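Side-chain contacts in PrgX (Enterococcus faecalis, PDB 2AWI), which acts as the receptor for the peptide sex pheromone cCF10 and is a repressor that regulates conjugation, probably by binding DNA: residues Q10-L15 against K34-S39; D21-I26 against S30-V35. The protein carries 1 engineered substitution. One frame throughout, in Å; residues are numbered along the deposited sequence.

Contact 1 (Q10-L15 against K34-S39); sequences QIRQEL and KVEADS
A buried, two-pronged salt bridge between R12 and E36 joins helix 4-14 to the end of helix 29-36 within the N-terminal helix-turn-helix region. The guanidinium is gripped side-on: NE of R12 lies 2.6 Å from OE2 of E36, nearly straight at 173°. The second prong, NH2 of R12 to OE1 of E36 at 2.7 Å, is more bent, at 152°. Both oxygens are approached on their syn sides, and the nearly coplanar groups allow this pairing, in which NE and NH2 each take one oxygen. R12 leaves its helix extended, with CG anti to the backbone N, then bends at chi3 (66°) to turn the NE edge toward the carboxylate. Further bonds fix both ends: NH1 of R12 reaches the carbonyl of Y17, and OE2 of E36 also takes a bond from the hydroxyl of Y32. Q19, L22 and L54 pack against R12; the opposite charges and these bonds probably favour the charged forms of both groups. Just past E36, helix 29-36 closes in a Schellman motif at D38, where phi is positive. Such an arginine-glutamate bridge from first helix to third is consistent with the phage-repressor-like XRE family, to which this domain is assigned.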
loop_
_atom_site.group_PDB
_atom_site.type_symbol
_atom_site.label_atom_id
_atom_site.label_comp_id
_atom_site.label_asym_id
_atom_site.label_seq_id
_atom_site.Cartn_x
_atom_site.Cartn_y
_atom_site.Cartn_z
ATOM N N GLN A 10 -42.442 -27.170 -23.598
ATOM C CA GLN A 10 -41.675 -27.429 -22.385
ATOM C C GLN A 10 -42.036 -26.409 -21.303
ATOM O O GLN A 10 -42.375 -26.775 -20.178
ATOM C CB GLN A 10 -40.171 -27.334 -22.670
ATOM C CG GLN A 10 -39.315 -27.273 -21.403
ATOM C CD GLN A 10 -38.030 -26.464 -21.567
ATOM O OE1 GLN A 10 -37.354 -26.153 -20.582
ATOM N NE2 GLN A 10 -37.689 -26.125 -22.806
ATOM N N ILE A 11 -41.956 -25.128 -21.657
ATOM C CA ILE A 11 -42.240 -24.042 -20.724
ATOM C C ILE A 11 -43.703 -24.040 -20.301
ATOM O O ILE A 11 -44.010 -23.960 -19.110
ATOM C CB ILE A 11 -41.876 -22.658 -21.345
ATOM C CG1 ILE A 11 -40.431 -22.683 -21.857
ATOM C CG2 ILE A 11 -42.024 -21.551 -20.302
ATOM C CD1 ILE A 11 -39.978 -21.399 -22.551
ATOM N N ARG A 12 -44.603 -24.135 -21.275
ATOM C CA ARG A 12 -46.030 -24.161 -20.982
ATOM C C ARG A 12 -46.391 -25.264 -19.975
ATOM O O ARG A 12 -47.129 -25.022 -19.019
ATOM C CB ARG A 12 -46.839 -24.353 -22.269
ATOM C CG ARG A 12 -48.318 -24.605 -22.019
ATOM C CD ARG A 12 -49.114 -24.761 -23.300
ATOM N NE ARG A 12 -48.763 -25.957 -24.065
ATOM C CZ ARG A 12 -49.054 -27.207 -23.707
ATOM N NH1 ARG A 12 -49.713 -27.458 -22.580
ATOM N NH2 ARG A 12 -48.690 -28.214 -24.489
ATOM N N GLN A 13 -45.866 -26.468 -20.178
ATOM C CA GLN A 13 -46.172 -27.568 -19.267
ATOM C C GLN A 13 -45.462 -27.454 -17.924
ATOM O O GLN A 13 -45.979 -27.918 -16.914
ATOM C CB GLN A 13 -45.861 -28.915 -19.928
ATOM C CG GLN A 13 -46.668 -29.135 -21.196
ATOM C CD GLN A 13 -46.544 -30.534 -21.737
ATOM O OE1 GLN A 13 -45.444 -31.073 -21.844
ATOM N NE2 GLN A 13 -47.672 -31.132 -22.095
ATOM N N GLU A 14 -44.283 -26.841 -17.902
ATOM C CA GLU A 14 -43.560 -26.663 -16.642
ATOM C C GLU A 14 -44.303 -25.683 -15.740
ATOM O O GLU A 14 -44.234 -25.774 -14.513
ATOM C CB GLU A 14 -42.154 -26.118 -16.899
ATOM C CG GLU A 14 -41.447 -25.579 -15.652
ATOM C CD GLU A 14 -41.245 -26.635 -14.588
ATOM O OE1 GLU A 14 -41.051 -27.812 -14.961
ATOM O OE2 GLU A 14 -41.260 -26.294 -13.385
ATOM N N LEU A 15 -44.996 -24.732 -16.359
ATOM C CA LEU A 15 -45.745 -23.733 -15.612
ATOM C C LEU A 15 -47.200 -24.137 -15.380
ATOM O O LEU A 15 -47.974 -23.384 -14.790
ATOM C CB LEU A 15 -45.674 -22.388 -16.338
ATOM C CG LEU A 15 -44.253 -21.830 -16.476
ATOM C CD1 LEU A 15 -44.284 -20.488 -17.185
ATOM C CD2 LEU A 15 -43.629 -21.689 -15.091
ATOM N N LYS A 34 -49.934 -27.525 -34.257
ATOM C CA LYS A 34 -48.898 -27.656 -35.273
ATOM C C LYS A 34 -47.670 -26.848 -34.866
ATOM O O LYS A 34 -46.533 -27.260 -35.112
ATOM C CB LYS A 34 -49.421 -27.187 -36.635
ATOM C CG LYS A 34 -50.474 -28.110 -37.236
ATOM C CD LYS A 34 -50.922 -27.649 -38.615
ATOM C CE LYS A 34 -51.944 -28.614 -39.207
ATOM N NZ LYS A 34 -52.475 -28.160 -40.521
ATOM N N VAL A 35 -47.908 -25.702 -34.231
ATOM C CA VAL A 35 -46.829 -24.842 -33.761
ATOM C C VAL A 35 -45.965 -25.552 -32.721
ATOM O O VAL A 35 -44.740 -25.480 -32.793
ATOM C CB VAL A 35 -47.375 -23.542 -33.137
ATOM C CG1 VAL A 35 -46.280 -22.851 -32.341
ATOM C CG2 VAL A 35 -47.885 -22.614 -34.232
ATOM N N GLU A 36 -46.587 -26.237 -31.760
ATOM C CA GLU A 36 -45.812 -26.931 -30.728
ATOM C C GLU A 36 -45.132 -28.175 -31.274
ATOM O O GLU A 36 -44.193 -28.694 -30.671
ATOM C CB GLU A 36 -46.684 -27.325 -29.526
ATOM C CG GLU A 36 -47.186 -26.164 -28.683
ATOM C CD GLU A 36 -47.625 -26.598 -27.284
ATOM O OE1 GLU A 36 -48.146 -27.721 -27.134
ATOM O OE2 GLU A 36 -47.462 -25.809 -26.330
ATOM N N ALA A 37 -45.612 -28.660 -32.411
ATOM C CA ALA A 37 -45.022 -29.838 -33.025
ATOM C C ALA A 37 -43.874 -29.391 -33.928
ATOM O O ALA A 37 -43.162 -30.213 -34.502
ATOM C CB ALA A 37 -46.074 -30.587 -33.833
ATOM N N ASP A 38 -43.701 -28.077 -34.036
ATOM C CA ASP A 38 -42.650 -27.492 -34.861
ATOM C C ASP A 38 -42.892 -27.784 -36.340
ATOM O O ASP A 38 -41.950 -27.994 -37.105
ATOM C CB ASP A 38 -41.273 -28.029 -34.442
ATOM C CG ASP A 38 -40.840 -27.527 -33.070
ATOM O OD1 ASP A 38 -40.694 -28.354 -32.143
ATOM O OD2 ASP A 38 -40.642 -26.302 -32.924
ATOM N N SER A 39 -44.162 -27.788 -36.733
ATOM C CA SER A 39 -44.536 -28.057 -38.113
ATOM C C SER A 39 -45.322 -26.899 -38.714
ATOM O O SER A 39 -46.051 -27.059 -39.693
ATOM C CB SER A 39 -45.352 -29.351 -38.195
ATOM O OG SER A 39 -46.488 -29.308 -37.352
#

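Contact 2 (D21-I26 against S30-V35); sequences DLYSGI and SVYIKV
Segments 21-26 and 30-35 come nearest at Y23 and Y32, whose CA atoms are 6.4 Å apart, close enough for CB of Y23 to lie 3.7 Å from CB of Y32. They belong to helices 19-23 and 29-36, which with the turn between them form the helix-turn-helix proper. From this junction the two tyrosines diverge. In Y32, CG stands anti to the backbone N (chi1 -179°), which carries the ring past Y23 to L22. In Y23, CG sits between the backbone N and the carbonyl carbon (chi1 72°), and its ring runs from CB at somewhat more than a right angle to that of Y32, leaving OH of Y23 10.0 Å from OH of Y32. The ring centroids are 5.9 Å apart with planes inclined at 35°, an oblique pairing in which CD1 of Y23 approaches CG of Y32 at 4.0 Å. Farther along the Y32 ring, CB of L22 rests 3.9 Å from CE2 of Y32, and CG of L22 comes within 3.7 Å of OH of Y32. F50 of helix 44-54 meets the Y32 ring edge-to-face and also touches L22. No hydrogen bond crosses between the segments, the Y32 hydroxyl being bonded to E36, so their cohesion rests on van der Waals and hydrophobic contact.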
loop_
_atom_site.group_PDB
_atom_site.type_symbol
_atom_site.label_atom_id
_atom_site.label_comp_id
_atom_site.label_asym_id
_atom_site.label_seq_id
_atom_site.Cartn_x
_atom_site.Cartn_y
_atom_site.Cartn_z
ATOM N N ASP A 21 -54.780 -21.602 -22.749
ATOM C CA ASP A 21 -54.239 -20.405 -22.117
ATOM C C ASP A 21 -53.255 -19.674 -23.007
ATOM O O ASP A 21 -53.007 -18.484 -22.817
ATOM C CB ASP A 21 -53.566 -20.755 -20.788
ATOM C CG ASP A 21 -54.543 -21.331 -19.770
ATOM O OD1 ASP A 21 -55.586 -20.692 -19.507
ATOM O OD2 ASP A 21 -54.259 -22.420 -19.228
ATOM N N LEU A 22 -52.704 -20.387 -23.982
ATOM C CA LEU A 22 -51.739 -19.813 -24.910
ATOM C C LEU A 22 -52.337 -19.307 -26.212
ATOM O O LEU A 22 -52.061 -18.183 -26.626
ATOM C CB LEU A 22 -50.651 -20.844 -25.251
ATOM C CG LEU A 22 -49.404 -20.938 -24.368
ATOM C CD1 LEU A 22 -48.510 -19.741 -24.631
ATOM C CD2 LEU A 22 -49.805 -21.015 -22.900
ATOM N N TYR A 23 -53.155 -20.130 -26.864
ATOM C CA TYR A 23 -53.719 -19.739 -28.151
ATOM C C TYR A 23 -55.032 -18.969 -28.161
ATOM O O TYR A 23 -55.346 -18.324 -29.165
ATOM C CB TYR A 23 -53.869 -20.965 -29.072
ATOM C CG TYR A 23 -54.975 -21.932 -28.684
ATOM C CD1 TYR A 23 -54.691 -23.112 -27.996
ATOM C CD2 TYR A 23 -56.312 -21.662 -29.008
ATOM C CE1 TYR A 23 -55.703 -24.002 -27.640
ATOM C CE2 TYR A 23 -57.334 -22.544 -28.658
ATOM C CZ TYR A 23 -57.023 -23.713 -27.976
ATOM O OH TYR A 23 -58.027 -24.596 -27.643
ATOM N N SER A 24 -55.803 -19.007 -27.076
ATOM C CA SER A 24 -57.086 -18.310 -27.121
ATOM C C SER A 24 -56.894 -16.827 -27.407
ATOM O O SER A 24 -56.158 -16.136 -26.705
ATOM C CB SER A 24 -57.898 -18.530 -25.828
ATOM O OG SER A 24 -57.241 -17.971 -24.688
ATOM N N GLY A 25 -57.548 -16.365 -28.469
ATOM C CA GLY A 25 -57.457 -14.972 -28.861
ATOM C C GLY A 25 -56.317 -14.714 -29.823
ATOM O O GLY A 25 -56.190 -13.616 -30.364
ATOM N N ILE A 26 -55.488 -15.727 -30.050
ATOM C CA ILE A 26 -54.349 -15.574 -30.945
ATOM C C ILE A 26 -54.409 -16.477 -32.177
ATOM O O ILE A 26 -54.138 -16.030 -33.290
ATOM C CB ILE A 26 -53.024 -15.826 -30.187
ATOM C CG1 ILE A 26 -52.938 -14.882 -28.977
ATOM C CG2 ILE A 26 -51.844 -15.611 -31.120
ATOM C CD1 ILE A 26 -51.698 -15.065 -28.114
ATOM N N SER A 30 -56.290 -26.007 -33.426
ATOM C CA SER A 30 -55.630 -26.845 -34.417
ATOM C C SER A 30 -54.266 -26.306 -34.840
ATOM O O SER A 30 -53.270 -27.036 -34.820
ATOM C CB SER A 30 -56.528 -27.004 -35.647
ATOM O OG SER A 30 -56.943 -25.741 -36.143
ATOM N N VAL A 31 -54.221 -25.031 -35.224
ATOM C CA VAL A 31 -52.969 -24.417 -35.653
ATOM C C VAL A 31 -51.923 -24.381 -34.541
ATOM O O VAL A 31 -50.741 -24.609 -34.788
ATOM C CB VAL A 31 -53.187 -22.979 -36.166
ATOM C CG1 VAL A 31 -51.840 -22.327 -36.472
ATOM C CG2 VAL A 31 -54.053 -22.999 -37.419
ATOM N N TYR A 32 -52.352 -24.103 -33.316
ATOM C CA TYR A 32 -51.408 -24.048 -32.217
ATOM C C TYR A 32 -50.726 -25.387 -31.999
ATOM O O TYR A 32 -49.554 -25.432 -31.628
ATOM C CB TYR A 32 -52.087 -23.605 -30.920
ATOM C CG TYR A 32 -51.105 -23.522 -29.771
ATOM C CD1 TYR A 32 -50.901 -24.604 -28.918
ATOM C CD2 TYR A 32 -50.310 -22.389 -29.596
ATOM C CE1 TYR A 32 -49.926 -24.559 -27.925
ATOM C CE2 TYR A 32 -49.331 -22.334 -28.613
ATOM C CZ TYR A 32 -49.139 -23.419 -27.781
ATOM O OH TYR A 32 -48.153 -23.357 -26.817
ATOM N N ILE A 33 -51.458 -26.476 -32.223
ATOM C CA ILE A 33 -50.893 -27.810 -32.050
ATOM C C ILE A 33 -49.753 -28.014 -33.037
ATOM O O ILE A 33 -48.727 -28.603 -32.700
ATOM C CB ILE A 33 -51.966 -28.913 -32.260
ATOM C CG1 ILE A 33 -52.958 -28.882 -31.096
ATOM C CG2 ILE A 33 -51.309 -30.295 -32.360
ATOM C CD1 ILE A 33 -54.028 -29.948 -31.160
ATOM N N LYS A 34 -49.934 -27.525 -34.257
ATOM C CA LYS A 34 -48.898 -27.656 -35.273
ATOM C C LYS A 34 -47.670 -26.848 -34.866
ATOM O O LYS A 34 -46.533 -27.260 -35.112
ATOM C CB LYS A 34 -49.421 -27.187 -36.635
ATOM C CG LYS A 34 -50.474 -28.110 -37.236
ATOM C CD LYS A 34 -50.922 -27.649 -38.615
ATOM C CE LYS A 34 -51.944 -28.614 -39.207
ATOM N NZ LYS A 34 -52.475 -28.160 -40.521
ATOM N N VAL A 35 -47.908 -25.702 -34.231
ATOM C CA VAL A 35 -46.829 -24.842 -33.761
ATOM C C VAL A 35 -45.965 -25.552 -32.721
ATOM O O VAL A 35 -44.740 -25.480 -32.793
ATOM C CB VAL A 35 -47.375 -23.542 -33.137
ATOM C CG1 VAL A 35 -46.280 -22.851 -32.341
ATOM C CG2 VAL A 35 -47.885 -22.614 -34.232
#

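Overall arrangement
From the N terminus, helix 4-14 supplies the first side of contact 1, and the chain then passes through helix 19-23, which begins contact 2. A short turn leads into helix 29-36, where contact 2 closes its small loop. Contact 1 closes the longer one, with 18 residues between its segments, and that span holds all of 21-26 and the start of 30-35; the second segments overlap at K34 and V35. The contact centres are 10 Å apart, and the side chains meet directly: CD of R12 lies 3.8 Å from CD2 of L22. Contact 2 joins the two helices of the helix-turn-helix motif, and contact 1 ties helix 4-14 to the second of them.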